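Local structure of sensor protein DivL (Caulobacter crescentus, 4Q20) at residues Asp118-Ala123 against Val177-Arg182; Val188-Ser193 against Cys251-Thr256; Ile111-Val116 against Leu148-Gly153. The protein is required for cell division and growth, phosphorylates the response regulator CtrA and activates transcription of a cell cycle-regulated promoter in vitro. All blocks are in the same frame, centred on the assembly; numbering follows the deposited sequence.

The three contacts lie in the GHKL ATPase-type part of the DivL kinase core, on the same side of the chain's centre. Contact 1 packs helix 116-133 on strand 176-183. Contact 2 pairs strand 187-194 with strand 247-254 in the five-stranded sheet that also holds strand 176-183. Their centres are about 11 Å apart, and strands 176-183 and 187-194 are sheet neighbours. Contact 3 is a separate two-stranded antiparallel pair. Its centre is about 14 Å from that of contact 1 and about 12 Å from that of contact 2. Strand 112-115 of contact 3 runs into the helix of contact 1. Val116 CG1 packs on Ala181 CB at 3.4 Å, and Ile149 CG2 meets Val188 CG2 at 3.6 Å.

Contact 1 of 3, residues Asp118-Ala123 against Val177-Arg182; sequences DLLLNA and VTLSAR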
ATOM      1  N   ASP A 118      22.879  21.443  -7.381  1.00117.07           N
ATOM      2  CA  ASP A 118      21.716  21.530  -6.506  1.00119.00           C
ATOM      3  C   ASP A 118      20.957  20.206  -6.455  1.00115.96           C
ATOM      4  O   ASP A 118      20.533  19.799  -5.370  1.00115.80           O
ATOM      5  CB  ASP A 118      20.782  22.711  -6.870  1.00127.00           C
ATOM      6  CG  ASP A 118      20.098  22.751  -8.236  1.00146.73           C
ATOM      7  OD1 ASP A 118      19.546  21.705  -8.662  1.00143.03           O
ATOM      8  OD2 ASP A 118      19.933  23.876  -8.786  1.00161.67           O
ATOM      9  N   LEU A 119      20.828  19.524  -7.620  1.00106.19           N
ATOM     10  CA  LEU A 119      20.153  18.244  -7.797  1.00100.19           C
ATOM     11  C   LEU A 119      20.762  17.169  -6.859  1.00100.60           C
ATOM     12  O   LEU A 119      20.019  16.433  -6.196  1.00 99.14           O
ATOM     13  CB  LEU A 119      20.275  17.838  -9.279  1.00 97.72           C
ATOM     14  CG  LEU A 119      19.461  16.630  -9.787  1.00 97.57           C
ATOM     15  CD1 LEU A 119      18.030  17.021 -10.101  1.00 98.48           C
ATOM     16  CD2 LEU A 119      20.092  16.048 -11.024  1.00 95.88           C
ATOM     17  N   LEU A 120      22.106  17.139  -6.759  1.00 95.05           N
ATOM     18  CA  LEU A 120      22.849  16.227  -5.894  1.00 92.68           C
ATOM     19  C   LEU A 120      22.686  16.578  -4.410  1.00 99.10           C
ATOM     20  O   LEU A 120      22.506  15.671  -3.597  1.00 97.61           O
ATOM     21  CB  LEU A 120      24.339  16.237  -6.279  1.00 92.87           C
ATOM     22  CG  LEU A 120      24.823  15.078  -7.165  1.00 93.07           C
ATOM     23  CD1 LEU A 120      24.183  15.099  -8.553  1.00 89.90           C
ATOM     24  CD2 LEU A 120      26.308  15.119  -7.301  1.00 96.63           C
ATOM     25  N   LEU A 121      22.741  17.881  -4.051  1.00100.20           N
ATOM     26  CA  LEU A 121      22.601  18.330  -2.658  1.00104.20           C
ATOM     27  C   LEU A 121      21.178  18.131  -2.129  1.00108.74           C
ATOM     28  O   LEU A 121      20.999  17.884  -0.933  1.00109.67           O
ATOM     29  CB  LEU A 121      23.015  19.800  -2.496  1.00109.42           C
ATOM     30  CG  LEU A 121      24.520  20.070  -2.510  1.00115.72           C
ATOM     31  CD1 LEU A 121      24.815  21.509  -2.907  1.00119.70           C
ATOM     32  CD2 LEU A 121      25.170  19.712  -1.172  1.00119.84           C
ATOM     33  N   ASN A 122      20.171  18.225  -3.015  1.00104.88           N
ATOM     34  CA  ASN A 122      18.769  18.027  -2.641  1.00104.49           C
ATOM     35  C   ASN A 122      18.517  16.548  -2.352  1.00104.90           C
ATOM     36  O   ASN A 122      17.798  16.239  -1.403  1.00105.87           O
ATOM     37  CB  ASN A 122      17.836  18.569  -3.716  1.00101.45           C
ATOM     38  CG  ASN A 122      17.950  20.065  -3.901  1.00125.48           C
ATOM     39  OD1 ASN A 122      18.611  20.763  -3.134  1.00126.06           O
ATOM     40  ND2 ASN A 122      17.386  20.591  -4.973  1.00119.30           N
ATOM     41  N   ALA A 123      19.168  15.640  -3.109  1.00 97.38           N
ATOM     42  CA  ALA A 123      19.011  14.206  -2.877  1.00 94.56           C
ATOM     43  C   ALA A 123      19.697  13.791  -1.564  1.00101.15           C
ATOM     44  O   ALA A 123      19.198  12.909  -0.860  1.00101.55           O
ATOM     45  CB  ALA A 123      19.557  13.415  -4.053  1.00 90.97           C
ATOM     46  N   VAL A 177      28.021   6.378   1.361  1.00 93.18           N
ATOM     47  CA  VAL A 177      27.256   6.470   0.116  1.00 87.93           C
ATOM     48  C   VAL A 177      27.638   7.817  -0.517  1.00 92.05           C
ATOM     49  O   VAL A 177      27.472   8.864   0.109  1.00 93.48           O
ATOM     50  CB  VAL A 177      25.724   6.288   0.316  1.00 89.58           C
ATOM     51  CG1 VAL A 177      24.956   6.590  -0.964  1.00 85.23           C
ATOM     52  CG2 VAL A 177      25.397   4.882   0.814  1.00 89.79           C
ATOM     53  N   THR A 178      28.183   7.782  -1.734  1.00 87.41           N
ATOM     54  CA  THR A 178      28.634   8.994  -2.407  1.00 88.06           C
ATOM     55  C   THR A 178      27.809   9.295  -3.647  1.00 89.66           C
ATOM     56  O   THR A 178      27.574   8.406  -4.461  1.00 87.36           O
ATOM     57  CB  THR A 178      30.141   8.881  -2.782  1.00 95.82           C
ATOM     58  OG1 THR A 178      30.847   8.148  -1.766  1.00 98.01           O
ATOM     59  CG2 THR A 178      30.793  10.253  -3.031  1.00 90.44           C
ATOM     60  N   LEU A 179      27.414  10.566  -3.789  1.00 87.76           N
ATOM     61  CA  LEU A 179      26.686  11.141  -4.921  1.00 86.00           C
ATOM     62  C   LEU A 179      27.634  12.019  -5.695  1.00 91.37           C
ATOM     63  O   LEU A 179      28.022  13.070  -5.186  1.00 95.48           O
ATOM     64  CB  LEU A 179      25.499  11.999  -4.433  1.00 87.45           C
ATOM     65  CG  LEU A 179      24.253  11.314  -3.937  1.00 91.15           C
ATOM     66  CD1 LEU A 179      24.273  11.194  -2.415  1.00 94.74           C
ATOM     67  CD2 LEU A 179      23.056  12.141  -4.289  1.00 93.12           C
ATOM     68  N   SER A 180      28.022  11.615  -6.897  1.00 85.81           N
ATOM     69  CA  SER A 180      28.948  12.423  -7.701  1.00 87.97           C
ATOM     70  C   SER A 180      28.404  12.688  -9.116  1.00 90.83           C
ATOM     71  O   SER A 180      27.491  12.000  -9.582  1.00 88.69           O
ATOM     72  CB  SER A 180      30.326  11.759  -7.781  1.00 90.93           C
ATOM     73  OG  SER A 180      30.248  10.414  -8.227  1.00 90.33           O
ATOM     74  N   ALA A 181      28.976  13.692  -9.786  1.00 88.07           N
ATOM     75  CA  ALA A 181      28.639  14.067 -11.151  1.00 86.43           C
ATOM     76  C   ALA A 181      29.894  14.449 -11.902  1.00 93.63           C
ATOM     77  O   ALA A 181      30.845  14.951 -11.298  1.00 96.89           O
ATOM     78  CB  ALA A 181      27.659  15.209 -11.152  1.00 88.14           C
ATOM     79  N   ARG A 182      29.915  14.208 -13.217  1.00 89.60           N
ATOM     80  CA  ARG A 182      31.070  14.521 -14.055  1.00 92.05           C
ATOM     81  C   ARG A 182      30.638  14.792 -15.488  1.00 95.79           C
ATOM     82  O   ARG A 182      29.862  14.023 -16.054  1.00 94.64           O
ATOM     83  CB  ARG A 182      32.088  13.348 -13.994  1.00 94.43           C
ATOM     84  CG  ARG A 182      33.313  13.452 -14.908  1.00110.61           C
ATOM     85  CD  ARG A 182      34.398  12.451 -14.532  1.00126.22           C
ATOM     86  NE  ARG A 182      33.973  11.057 -14.705  1.00135.81           N
ATOM     87  CZ  ARG A 182      34.752  10.001 -14.488  1.00151.12           C
ATOM     88  NH1 ARG A 182      36.010  10.162 -14.094  1.00143.68           N
ATOM     89  NH2 ARG A 182      34.279   8.774 -14.670  1.00130.57           N
TER
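Leu120 and Ala123 of helix 116-133 pack on Leu179 and Ala181 of strand 176-183. This is a helix-on-sheet layer of the alpha/beta sandwich found in GHKL ATPase domains. The two short segments run nearly antiparallel, at 170°, and their axes come within 8.9 Å. No hydrogen bond crosses between them, so the join is apolar packing.

The tight part centres on Leu120. Its CD2 branch lies over the strand backbone, 3.4 Å from Leu179 O and 3.7 Å from Ser180 C. The same methyl reaches Ala181 CB at 4.1 Å. The chi1 of Leu120, -100°, lies away from the usual staggered values and carries CD2 over this stretch of backbone. Leu120 and Leu179 pass alongside one another, pointing opposite ways, with Leu120 CG 4.2 Å from Leu179 CB. All four of these leucines and alanines are buried. Leu190 and Val140, on the two strands flanking 176-183, also touch Leu120. Leu160 and Val164 of helix 153-170 close in on Ala123 and Leu179, respectively.

The other side of the helix is looser. Leu121 starts away from the strand and is exposed, and Asp118 is partly exposed. On the strand, Ser180 turns its side chain from the helix to the other face of the sheet, where it meets Asp191.

Leu179 completes the packing from the strand side. A chi1 of -76° turns its CG away from the carbonyl carbon. CD2 then rests against the helix, touching both Leu120 O at 3.6 Å and Ala123 CB at 3.7 Å.

Contact 2 of 3, residues Val188-Ser193 against Cys251-Thr256; sequences VRLDVS and CHLPET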
ATOM      1  N   VAL A 188      27.004  13.844 -19.393  1.00 84.80           N
ATOM      2  CA  VAL A 188      27.064  14.073 -17.965  1.00 84.86           C
ATOM      3  C   VAL A 188      26.726  12.736 -17.324  1.00 86.82           C
ATOM      4  O   VAL A 188      25.762  12.093 -17.724  1.00 86.31           O
ATOM      5  CB  VAL A 188      26.192  15.262 -17.477  1.00 90.66           C
ATOM      6  CG1 VAL A 188      25.872  15.169 -15.980  1.00 88.79           C
ATOM      7  CG2 VAL A 188      26.892  16.580 -17.785  1.00 95.20           C
ATOM      8  N   ARG A 189      27.555  12.290 -16.388  1.00 84.29           N
ATOM      9  CA  ARG A 189      27.323  11.035 -15.690  1.00 82.04           C
ATOM     10  C   ARG A 189      27.107  11.277 -14.200  1.00 87.65           C
ATOM     11  O   ARG A 189      27.925  11.922 -13.548  1.00 91.58           O
ATOM     12  CB  ARG A 189      28.438   9.997 -15.946  1.00 82.52           C
ATOM     13  CG  ARG A 189      29.858  10.387 -15.542  1.00 95.95           C
ATOM     14  CD  ARG A 189      30.851   9.301 -15.915  1.00104.97           C
ATOM     15  NE  ARG A 189      30.799   8.146 -15.013  1.00105.26           N
ATOM     16  CZ  ARG A 189      31.231   6.931 -15.333  1.00125.29           C
ATOM     17  NH1 ARG A 189      31.741   6.695 -16.538  1.00117.02           N
ATOM     18  NH2 ARG A 189      31.146   5.940 -14.458  1.00116.70           N
ATOM     19  N   LEU A 190      25.990  10.776 -13.675  1.00 82.11           N
ATOM     20  CA  LEU A 190      25.636  10.871 -12.259  1.00 82.70           C
ATOM     21  C   LEU A 190      25.957   9.535 -11.600  1.00 88.17           C
ATOM     22  O   LEU A 190      25.442   8.508 -12.037  1.00 88.79           O
ATOM     23  CB  LEU A 190      24.141  11.244 -12.084  1.00 81.69           C
ATOM     24  CG  LEU A 190      23.628  12.454 -12.892  1.00 87.41           C
ATOM     25  CD1 LEU A 190      22.142  12.562 -12.812  1.00 87.98           C
ATOM     26  CD2 LEU A 190      24.257  13.753 -12.437  1.00 89.84           C
ATOM     27  N   ASP A 191      26.840   9.524 -10.601  1.00 84.62           N
ATOM     28  CA  ASP A 191      27.209   8.267  -9.947  1.00 83.83           C
ATOM     29  C   ASP A 191      26.707   8.202  -8.511  1.00 85.99           C
ATOM     30  O   ASP A 191      26.652   9.220  -7.826  1.00 88.12           O
ATOM     31  CB  ASP A 191      28.734   8.047  -9.967  1.00 88.60           C
ATOM     32  CG  ASP A 191      29.400   8.233 -11.319  1.00107.89           C
ATOM     33  OD1 ASP A 191      29.504   7.234 -12.065  1.00107.76           O
ATOM     34  OD2 ASP A 191      29.885   9.374 -11.602  1.00120.65           O
ATOM     35  N   VAL A 192      26.311   7.010  -8.066  1.00 79.65           N
ATOM     36  CA  VAL A 192      25.873   6.768  -6.691  1.00 79.78           C
ATOM     37  C   VAL A 192      26.635   5.519  -6.241  1.00 86.46           C
ATOM     38  O   VAL A 192      26.277   4.378  -6.566  1.00 85.56           O
ATOM     39  CB  VAL A 192      24.331   6.687  -6.469  1.00 80.48           C
ATOM     40  CG1 VAL A 192      24.013   6.383  -5.008  1.00 81.50           C
ATOM     41  CG2 VAL A 192      23.642   7.977  -6.906  1.00 79.73           C
ATOM     42  N   SER A 193      27.753   5.769  -5.567  1.00 86.49           N
ATOM     43  CA  SER A 193      28.684   4.760  -5.079  1.00 87.06           C
ATOM     44  C   SER A 193      28.361   4.395  -3.627  1.00 90.58           C
ATOM     45  O   SER A 193      27.874   5.230  -2.869  1.00 89.87           O
ATOM     46  CB  SER A 193      30.107   5.283  -5.203  1.00 91.79           C
ATOM     47  OG  SER A 193      30.998   4.512  -4.415  1.00109.98           O
ATOM     48  N   CYS A 251      24.334   7.003 -14.243  1.00 76.38           N
ATOM     49  CA  CYS A 251      23.342   7.508 -15.190  1.00 76.45           C
ATOM     50  C   CYS A 251      24.114   8.227 -16.246  1.00 78.19           C
ATOM     51  O   CYS A 251      24.793   9.199 -15.941  1.00 80.35           O
ATOM     52  CB  CYS A 251      22.324   8.434 -14.527  1.00 78.35           C
ATOM     53  SG  CYS A 251      21.434   7.685 -13.143  1.00 82.08           S
ATOM     54  N   HIS A 252      24.064   7.752 -17.463  1.00 70.93           N
ATOM     55  CA  HIS A 252      24.762   8.406 -18.541  1.00 71.09           C
ATOM     56  C   HIS A 252      23.757   9.238 -19.280  1.00 78.24           C
ATOM     57  O   HIS A 252      22.801   8.697 -19.851  1.00 77.34           O
ATOM     58  CB  HIS A 252      25.434   7.370 -19.439  1.00 70.67           C
ATOM     59  CG  HIS A 252      26.496   6.585 -18.745  1.00 72.99           C
ATOM     60  ND1 HIS A 252      27.838   6.874 -18.928  1.00 76.26           N
ATOM     61  CD2 HIS A 252      26.380   5.535 -17.899  1.00 73.10           C
ATOM     62  CE1 HIS A 252      28.495   6.001 -18.188  1.00 75.32           C
ATOM     63  NE2 HIS A 252      27.664   5.173 -17.548  1.00 74.07           N
ATOM     64  N   LEU A 253      23.917  10.563 -19.202  1.00 77.80           N
ATOM     65  CA  LEU A 253      23.008  11.516 -19.851  1.00 78.45           C
ATOM     66  C   LEU A 253      23.748  12.263 -20.941  1.00 80.57           C
ATOM     67  O   LEU A 253      24.683  12.990 -20.613  1.00 82.83           O
ATOM     68  CB  LEU A 253      22.414  12.493 -18.822  1.00 79.40           C
ATOM     69  CG  LEU A 253      21.578  11.877 -17.696  1.00 82.16           C
ATOM     70  CD1 LEU A 253      21.357  12.881 -16.584  1.00 83.44           C
ATOM     71  CD2 LEU A 253      20.253  11.323 -18.218  1.00 83.69           C
ATOM     72  N   PRO A 254      23.428  12.044 -22.237  1.00 74.70           N
ATOM     73  CA  PRO A 254      24.182  12.731 -23.299  1.00 78.69           C
ATOM     74  C   PRO A 254      23.863  14.232 -23.388  1.00 91.48           C
ATOM     75  O   PRO A 254      22.770  14.664 -23.018  1.00 93.02           O
ATOM     76  CB  PRO A 254      23.763  11.991 -24.578  1.00 79.64           C
ATOM     77  CG  PRO A 254      22.386  11.504 -24.281  1.00 80.99           C
ATOM     78  CD  PRO A 254      22.385  11.166 -22.802  1.00 73.67           C
ATOM     79  N   GLU A 255      24.838  15.012 -23.890  1.00 93.48           N
ATOM     80  CA  GLU A 255      24.746  16.454 -24.120  1.00 98.83           C
ATOM     81  C   GLU A 255      23.873  16.727 -25.340  1.00110.96           C
ATOM     82  O   GLU A 255      23.923  15.976 -26.322  1.00111.28           O
ATOM     83  CB  GLU A 255      26.146  17.078 -24.343  1.00103.36           C
ATOM     84  CG  GLU A 255      27.086  17.111 -23.143  1.00106.83           C
ATOM     85  CD  GLU A 255      28.464  17.686 -23.426  1.00127.65           C
ATOM     86  OE1 GLU A 255      28.896  17.669 -24.602  1.00112.95           O
ATOM     87  OE2 GLU A 255      29.109  18.172 -22.469  1.00123.46           O
ATOM     88  N   THR A 256      23.100  17.819 -25.292  1.00113.06           N
ATOM     89  CA  THR A 256      22.217  18.228 -26.375  1.00116.50           C
ATOM     90  C   THR A 256      22.836  19.483 -27.004  1.00128.78           C
ATOM     91  O   THR A 256      22.673  20.584 -26.463  1.00132.20           O
ATOM     92  CB  THR A 256      20.791  18.399 -25.823  1.00121.82           C
ATOM     93  OG1 THR A 256      20.482  17.280 -24.969  1.00115.01           O
ATOM     94  CG2 THR A 256      19.748  18.527 -26.929  1.00122.70           C
TER
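In the central mixed sheet of the GHKL ATPase fold, strands 187-194 and 247-254 pair antiparallel, with Val188 facing Leu253 and Leu190 facing Cys251. Both are hydrogen-bonded pairs. Val188 N bonds Leu253 O at 2.8 Å and is almost straight, at 175°. Leu253 N returns a bond to Val188 O at 2.8 Å. Leu190 N to Cys251 O and the reverse bond from Cys251 N to Leu190 O fix the second pair.

Between them, Arg189 and His252 form a non-hydrogen-bonded pair. Here Arg189 CA makes a CA-H...O contact of 3.1 Å with Cys251 O. The two side chains lie side by side. His252 CE1 stands over one face of the guanidinium, toward its rim, 3.7 Å from Arg189 NH1. The planes are 68° apart, so the groups are not stacked. Arg189 bends at chi3 (-76°), and NH2 reaches Asp191 OD1 at 3.2 Å in a salt bridge. The carboxylate receives NH2 on its syn lone pair. Asp191 OD1 also bonds Thr250, while His252 ND1 bonds Glu187.

On the other face of the sheet, Leu190 CD1 meets Leu253 CD1 at 3.9 Å. That face packs on helix 153-170, where Cys251 touches Thr159 and Leu163, and Leu253 touches Leu156. Strand 176-183 flanks 187-194, and Trp236 of strand 236-241 stacks on the His252 ring.

Contact 3 of 3, residues Ile111-Val116 against Leu148-Gly153; sequences IEDIRV and LIRGDG
Leu148 lies against Arg115 in a two-stranded antiparallel sheet, strands 112-115 and 148-151, beside the main sheet of the GHKL ATPase fold. With Ile111 and Ile114 it buries the most surface here. CD2 of Leu148 sits over one face of the guanidinium, and CD1 approaches Arg115 NH2 at 3.5 Å. Arg115 CG extends anti to the backbone N (chi1 -168°), and the chain then bends at chi3 to bring the flat group over the leucine.

Ile111 covers the other end of the pair. Its CG2 meets the edge of the Arg150 guanidinium in plane, 3.5 Å from NE. The two side chains cross at about a right angle. Ile111 CD1 packs against the bare backbone of Gly151, 3.8 Å from its CA.

Ile114 fills the face shared with Ile149. Its CD1 reaches Gly153 N at 3.6 Å, where the next helix begins, and its CB meets Ile149 CG1 at 4.0 Å. Ile114 N bonds Ile149 O at 2.7 Å, and Ile149 N bonds back to Ile114 O. Glu112 and Gly151 form the second hydrogen-bonded pair.

Both strands lead into helices. Arg115 is the N-cap residue of helix 116-133. Asp152 N-caps helix 153-170 through Arg155 N and also bonds Glu110 N. The Ile149 side of the pair faces the five-stranded sheet: Val116 touches Leu190, and Ile149 touches Arg183 and Leu253.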
ATOM      1  N   ILE A 111      11.116  19.147 -20.122  1.00111.04           N
ATOM      2  CA  ILE A 111      12.530  19.498 -20.311  1.00110.97           C
ATOM      3  C   ILE A 111      12.823  20.998 -20.012  1.00121.41           C
ATOM      4  O   ILE A 111      12.264  21.902 -20.647  1.00125.73           O
ATOM      5  CB  ILE A 111      13.050  19.068 -21.723  1.00113.59           C
ATOM      6  CG1 ILE A 111      12.757  17.567 -22.024  1.00108.59           C
ATOM      7  CG2 ILE A 111      14.552  19.375 -21.913  1.00115.24           C
ATOM      8  CD1 ILE A 111      13.317  16.516 -20.990  1.00106.40           C
ATOM      9  N   GLU A 112      13.745  21.224 -19.046  1.00118.30           N
ATOM     10  CA  GLU A 112      14.215  22.536 -18.586  1.00123.45           C
ATOM     11  C   GLU A 112      15.680  22.461 -18.072  1.00124.86           C
ATOM     12  O   GLU A 112      16.219  21.364 -17.890  1.00119.38           O
ATOM     13  CB  GLU A 112      13.276  23.095 -17.500  1.00127.56           C
ATOM     14  CG  GLU A 112      13.506  22.538 -16.101  1.00140.26           C
ATOM     15  CD  GLU A 112      12.234  22.242 -15.336  1.00178.12           C
ATOM     16  OE1 GLU A 112      11.138  22.558 -15.854  1.00178.68           O
ATOM     17  OE2 GLU A 112      12.333  21.776 -14.176  1.00180.62           O
ATOM     18  N   ASP A 113      16.299  23.631 -17.815  1.00125.16           N
ATOM     19  CA  ASP A 113      17.676  23.764 -17.320  1.00124.16           C
ATOM     20  C   ASP A 113      17.790  23.333 -15.843  1.00123.83           C
ATOM     21  O   ASP A 113      17.110  23.883 -14.965  1.00125.72           O
ATOM     22  CB  ASP A 113      18.191  25.207 -17.504  1.00132.64           C
ATOM     23  CG  ASP A 113      18.174  25.694 -18.941  1.00146.78           C
ATOM     24  OD1 ASP A 113      18.845  25.065 -19.791  1.00144.43           O
ATOM     25  OD2 ASP A 113      17.517  26.723 -19.210  1.00160.27           O
ATOM     26  N   ILE A 114      18.664  22.341 -15.587  1.00114.37           N
ATOM     27  CA  ILE A 114      18.899  21.747 -14.266  1.00110.91           C
ATOM     28  C   ILE A 114      20.355  21.947 -13.842  1.00116.07           C
ATOM     29  O   ILE A 114      21.255  21.498 -14.539  1.00116.12           O
ATOM     30  CB  ILE A 114      18.529  20.218 -14.257  1.00107.55           C
ATOM     31  CG1 ILE A 114      17.180  19.887 -14.941  1.00107.06           C
ATOM     32  CG2 ILE A 114      18.681  19.554 -12.878  1.00105.03           C
ATOM     33  CD1 ILE A 114      15.928  20.518 -14.339  1.00120.36           C
ATOM     34  N   ARG A 115      20.585  22.567 -12.684  1.00113.79           N
ATOM     35  CA  ARG A 115      21.937  22.703 -12.163  1.00113.45           C
ATOM     36  C   ARG A 115      22.218  21.414 -11.416  1.00109.87           C
ATOM     37  O   ARG A 115      21.496  21.083 -10.479  1.00109.16           O
ATOM     38  CB  ARG A 115      22.087  23.967 -11.286  1.00119.30           C
ATOM     39  CG  ARG A 115      23.543  24.313 -10.948  1.00130.24           C
ATOM     40  CD  ARG A 115      23.720  25.753 -10.495  1.00142.00           C
ATOM     41  NE  ARG A 115      23.741  26.685 -11.623  1.00152.50           N
ATOM     42  CZ  ARG A 115      22.782  27.568 -11.888  1.00172.01           C
ATOM     43  NH1 ARG A 115      21.718  27.661 -11.099  1.00160.54           N
ATOM     44  NH2 ARG A 115      22.885  28.375 -12.936  1.00160.66           N
ATOM     45  N   VAL A 116      23.201  20.646 -11.883  1.00101.40           N
ATOM     46  CA  VAL A 116      23.550  19.335 -11.318  1.00 97.24           C
ATOM     47  C   VAL A 116      23.949  19.431  -9.812  1.00104.73           C
ATOM     48  O   VAL A 116      23.572  18.554  -9.023  1.00101.96           O
ATOM     49  CB  VAL A 116      24.650  18.634 -12.165  1.00 98.88           C
ATOM     50  CG1 VAL A 116      25.011  17.279 -11.588  1.00 94.58           C
ATOM     51  CG2 VAL A 116      24.222  18.489 -13.618  1.00 97.56           C
ATOM     52  N   LEU A 148      25.069  23.098 -15.744  1.00124.65           N
ATOM     53  CA  LEU A 148      23.655  22.839 -16.042  1.00121.64           C
ATOM     54  C   LEU A 148      23.422  21.828 -17.177  1.00119.87           C
ATOM     55  O   LEU A 148      24.036  21.923 -18.249  1.00121.32           O
ATOM     56  CB  LEU A 148      22.931  24.153 -16.415  1.00127.17           C
ATOM     57  CG  LEU A 148      22.837  25.246 -15.346  1.00135.59           C
ATOM     58  CD1 LEU A 148      23.333  26.554 -15.885  1.00142.67           C
ATOM     59  CD2 LEU A 148      21.419  25.403 -14.836  1.00136.68           C
ATOM     60  N   ILE A 149      22.464  20.913 -16.949  1.00109.93           N
ATOM     61  CA  ILE A 149      21.998  19.906 -17.911  1.00105.82           C
ATOM     62  C   ILE A 149      20.536  20.214 -18.280  1.00109.69           C
ATOM     63  O   ILE A 149      19.901  21.018 -17.595  1.00111.24           O
ATOM     64  CB  ILE A 149      22.181  18.443 -17.409  1.00102.95           C
ATOM     65  CG1 ILE A 149      21.394  18.159 -16.119  1.00100.90           C
ATOM     66  CG2 ILE A 149      23.656  18.105 -17.250  1.00103.14           C
ATOM     67  CD1 ILE A 149      20.948  16.708 -15.955  1.00 90.33           C
ATOM     68  N   ARG A 150      20.008  19.609 -19.362  1.00104.52           N
ATOM     69  CA  ARG A 150      18.618  19.845 -19.759  1.00105.66           C
ATOM     70  C   ARG A 150      17.822  18.552 -19.679  1.00105.62           C
ATOM     71  O   ARG A 150      18.097  17.597 -20.408  1.00103.45           O
ATOM     72  CB  ARG A 150      18.500  20.510 -21.136  1.00109.02           C
ATOM     73  CG  ARG A 150      18.170  21.998 -20.996  1.00122.13           C
ATOM     74  CD  ARG A 150      17.755  22.665 -22.290  1.00136.53           C
ATOM     75  NE  ARG A 150      16.518  22.101 -22.825  1.00146.35           N
ATOM     76  CZ  ARG A 150      15.869  22.573 -23.884  1.00165.72           C
ATOM     77  NH1 ARG A 150      16.321  23.643 -24.529  1.00156.55           N
ATOM     78  NH2 ARG A 150      14.757  21.983 -24.304  1.00154.41           N
ATOM     79  N   GLY A 151      16.870  18.536 -18.751  1.00100.89           N
ATOM     80  CA  GLY A 151      16.015  17.398 -18.447  1.00 95.91           C
ATOM     81  C   GLY A 151      14.843  17.766 -17.564  1.00100.96           C
ATOM     82  O   GLY A 151      14.521  18.947 -17.390  1.00105.03           O
ATOM     83  N   ASP A 152      14.186  16.741 -17.016  1.00 94.17           N
ATOM     84  CA  ASP A 152      13.036  16.879 -16.132  1.00 94.63           C
ATOM     85  C   ASP A 152      13.542  16.795 -14.699  1.00 96.93           C
ATOM     86  O   ASP A 152      14.067  15.767 -14.300  1.00 94.30           O
ATOM     87  CB  ASP A 152      11.988  15.787 -16.458  1.00 94.20           C
ATOM     88  CG  ASP A 152      10.636  15.932 -15.788  1.00107.46           C
ATOM     89  OD1 ASP A 152      10.583  15.903 -14.547  1.00108.10           O
ATOM     90  OD2 ASP A 152       9.619  15.934 -16.505  1.00118.91           O
ATOM     91  N   GLY A 153      13.430  17.901 -13.967  1.00 97.13           N
ATOM     92  CA  GLY A 153      13.879  18.025 -12.583  1.00 96.73           C
ATOM     93  C   GLY A 153      13.274  17.030 -11.618  1.00 96.82           C
ATOM     94  O   GLY A 153      13.989  16.426 -10.808  1.00 94.97           O
TER